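Local coordinates for protein holliday junction resolvase Hjc (Sulfolobus solfataricus, PDB 4TKD) that resolves Holliday junctions formed during genetic recombination, acting as a magnesium-dependent homodimeric endonuclease that places paired nicks in opposing strands of four-way DNA, at residues C[39-43]-C[53-57]. Residues are numbered along the deposited sequence; the frame is centred on the assembly and turned at random.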
ATOM      1  N   PRO C  39     -16.987   4.939  12.288  1.00 43.92           N
ATOM      2  CA  PRO C  39     -16.464   3.842  13.096  1.00 42.32           C
ATOM      3  C   PRO C  39     -14.960   3.971  13.206  1.00 43.21           C
ATOM      4  O   PRO C  39     -14.284   4.557  12.344  1.00 43.15           O
ATOM      5  CB  PRO C  39     -16.898   2.582  12.349  1.00 43.73           C
ATOM      6  CG  PRO C  39     -16.963   2.998  10.951  1.00 49.97           C
ATOM      7  CD  PRO C  39     -17.416   4.454  10.954  1.00 45.94           C
ATOM      8  N   ILE C  40     -14.467   3.478  14.320  1.00 34.92           N
ATOM      9  CA  ILE C  40     -13.055   3.480  14.671  1.00 31.75           C
ATOM     10  C   ILE C  40     -12.633   2.032  14.788  1.00 32.00           C
ATOM     11  O   ILE C  40     -13.329   1.253  15.453  1.00 30.81           O
ATOM     12  CB  ILE C  40     -12.850   4.273  16.009  1.00 34.16           C
ATOM     13  CG1 ILE C  40     -13.159   5.798  15.817  1.00 35.39           C
ATOM     14  CG2 ILE C  40     -11.442   4.079  16.605  1.00 30.67           C
ATOM     15  CD1 ILE C  40     -13.367   6.553  17.104  1.00 46.02           C
ATOM     16  N   PRO C  41     -11.498   1.622  14.184  1.00 28.93           N
ATOM     17  CA  PRO C  41     -11.023   0.227  14.389  1.00 28.56           C
ATOM     18  C   PRO C  41     -10.884  -0.148  15.879  1.00 31.68           C
ATOM     19  O   PRO C  41     -10.515   0.703  16.701  1.00 28.72           O
ATOM     20  CB  PRO C  41      -9.672   0.209  13.665  1.00 29.95           C
ATOM     21  CG  PRO C  41      -9.758   1.347  12.678  1.00 32.83           C
ATOM     22  CD  PRO C  41     -10.537   2.403  13.377  1.00 28.72           C
ATOM     23  N   ASP C  42     -11.229  -1.409  16.232  1.00 29.41           N
ATOM     24  CA  ASP C  42     -11.194  -1.965  17.598  1.00 29.50           C
ATOM     25  C   ASP C  42      -9.870  -1.807  18.267  1.00 35.30           C
ATOM     26  O   ASP C  42      -9.831  -1.519  19.462  1.00 35.55           O
ATOM     27  CB  ASP C  42     -11.612  -3.452  17.625  1.00 31.31           C
ATOM     28  CG  ASP C  42     -13.058  -3.655  17.229  1.00 42.30           C
ATOM     29  OD1 ASP C  42     -13.924  -2.915  17.743  1.00 45.68           O
ATOM     30  OD2 ASP C  42     -13.325  -4.550  16.407  1.00 40.62           O
ATOM     31  N   ILE C  43      -8.785  -2.001  17.507  1.00 31.67           N
ATOM     32  CA  ILE C  43      -7.430  -1.905  18.024  1.00 30.83           C
ATOM     33  C   ILE C  43      -6.612  -1.041  17.099  1.00 34.50           C
ATOM     34  O   ILE C  43      -6.603  -1.258  15.873  1.00 34.04           O
ATOM     35  CB  ILE C  43      -6.778  -3.306  18.183  1.00 34.39           C
ATOM     36  CG1 ILE C  43      -7.580  -4.238  19.129  1.00 34.48           C
ATOM     37  CG2 ILE C  43      -5.306  -3.187  18.631  1.00 35.71           C
ATOM     38  CD1 ILE C  43      -7.206  -5.752  19.013  1.00 36.59           C
ATOM     39  N   LEU C  53      -4.070  -1.409  12.307  1.00 24.81           N
ATOM     40  CA  LEU C  53      -5.473  -1.257  12.670  1.00 24.29           C
ATOM     41  C   LEU C  53      -6.140  -2.618  12.590  1.00 28.09           C
ATOM     42  O   LEU C  53      -6.037  -3.284  11.569  1.00 25.66           O
ATOM     43  CB  LEU C  53      -6.170  -0.247  11.707  1.00 23.40           C
ATOM     44  CG  LEU C  53      -5.479   1.113  11.531  1.00 26.32           C
ATOM     45  CD1 LEU C  53      -6.043   1.862  10.374  1.00 24.15           C
ATOM     46  CD2 LEU C  53      -5.571   1.936  12.793  1.00 26.06           C
ATOM     47  N   ILE C  54      -6.825  -3.019  13.657  1.00 26.03           N
ATOM     48  CA  ILE C  54      -7.470  -4.332  13.694  1.00 26.23           C
ATOM     49  C   ILE C  54      -8.944  -4.225  14.047  1.00 32.69           C
ATOM     50  O   ILE C  54      -9.290  -3.648  15.076  1.00 34.33           O
ATOM     51  CB  ILE C  54      -6.684  -5.278  14.675  1.00 29.40           C
ATOM     52  CG1 ILE C  54      -5.214  -5.476  14.221  1.00 29.97           C
ATOM     53  CG2 ILE C  54      -7.382  -6.639  14.823  1.00 30.43           C
ATOM     54  CD1 ILE C  54      -4.248  -5.773  15.330  1.00 40.64           C
ATOM     55  N   GLU C  55      -9.805  -4.802  13.200  1.00 30.11           N
ATOM     56  CA  GLU C  55     -11.242  -4.888  13.428  1.00 30.95           C
ATOM     57  C   GLU C  55     -11.565  -6.332  13.828  1.00 39.18           C
ATOM     58  O   GLU C  55     -11.270  -7.257  13.067  1.00 38.31           O
ATOM     59  CB  GLU C  55     -12.055  -4.444  12.189  1.00 31.72           C
ATOM     60  CG  GLU C  55     -13.538  -4.215  12.485  1.00 35.72           C
ATOM     61  CD  GLU C  55     -13.916  -3.038  13.363  1.00 53.42           C
ATOM     62  OE1 GLU C  55     -13.020  -2.325  13.873  1.00 29.81           O
ATOM     63  OE2 GLU C  55     -15.131  -2.814  13.528  1.00 54.66           O
ATOM     64  N   MET C  56     -12.099  -6.526  15.048  1.00 39.55           N
ATOM     65  CA  MET C  56     -12.428  -7.849  15.579  1.00 41.07           C
ATOM     66  C   MET C  56     -13.729  -8.313  15.005  1.00 47.10           C
ATOM     67  O   MET C  56     -14.711  -7.555  15.016  1.00 48.45           O
ATOM     68  CB  MET C  56     -12.539  -7.845  17.111  1.00 43.95           C
ATOM     69  CG  MET C  56     -11.246  -7.543  17.862  1.00 47.92           C
ATOM     70  SD  MET C  56      -9.792  -8.512  17.358  1.00 53.13           S
ATOM     71  CE  MET C  56     -10.326 -10.194  17.760  1.00 49.42           C
ATOM     72  N   LYS C  57     -13.763  -9.548  14.509  1.00 43.32           N
ATOM     73  CA  LYS C  57     -14.985 -10.123  13.953  1.00 44.00           C
ATOM     74  C   LYS C  57     -15.022 -11.635  14.149  1.00 50.45           C
ATOM     75  O   LYS C  57     -13.993 -12.291  14.017  1.00 49.63           O
ATOM     76  CB  LYS C  57     -15.150  -9.758  12.464  1.00 45.89           C
ATOM     77  CG  LYS C  57     -15.741  -8.375  12.186  1.00 52.76           C
ATOM     78  CD  LYS C  57     -17.203  -8.259  12.604  1.00 59.13           C
ATOM     79  CE  LYS C  57     -17.665  -6.832  12.665  1.00 62.91           C
ATOM     80  NZ  LYS C  57     -17.128  -6.112  13.853  1.00 80.90           N
TER
HETATM   81  O   HOH W   1     -15.090  -0.692  15.110  1.00 44.51           O
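A beta bulge can turn neighbouring side chains of a strand toward one place, as the start of strand 43-47 illustrates. Here I43 opens that strand and forms an antiparallel hydrogen-bonded pair with I54 of strand 50-58: I43 N donates to I54 O at 3.0 Å and I54 N to I43 O at 2.8 Å, with a CA-H...O contact from L53 CA to I43 O (3.4 Å). One residue earlier the pattern breaks. D42 takes helix-like backbone angles (-54°/-40°) and, together with I43, faces I54 in a classic beta bulge, while 39-41 swing off, so that the end-to-end directions of 40-43 and 53-56 differ by 86°. Past the bulge, side-chain carboxylates join the two segments: D42 N donates to E55 OE1 (3.1 Å), and M56 N, with no backbone acceptor in 39-43, to D42 OD2 (2.7 Å). The bulge thus brings together D42 and E55 in the PDDEXK nuclease fold, whose signature reads here as P41-D42 and E55-M56-K57. D42 OD2 and E55 OE1 lie 3.4 Å apart, two acceptors whose like charges suit a shared cation; both residues are inferred Mg(2+) ligands, along with E12 of helix 10-21. Water 1 donates to I40 O and E55 OE2, each at 2.6 Å. K57, predicted to stabilise the transition state, donates a hydrogen bond from NZ to M56 O (3.0 Å) and makes a long salt bridge to E55 OE2 (3.9 Å). I43 CB meets I54 CB at 4.0 Å, and I43 CD1 lies 4.1 Å from M56 SD, both side chains touching I15 of helix 10-21; P41 CB packs on L53 CB (4.0 Å), beside helix 68-81.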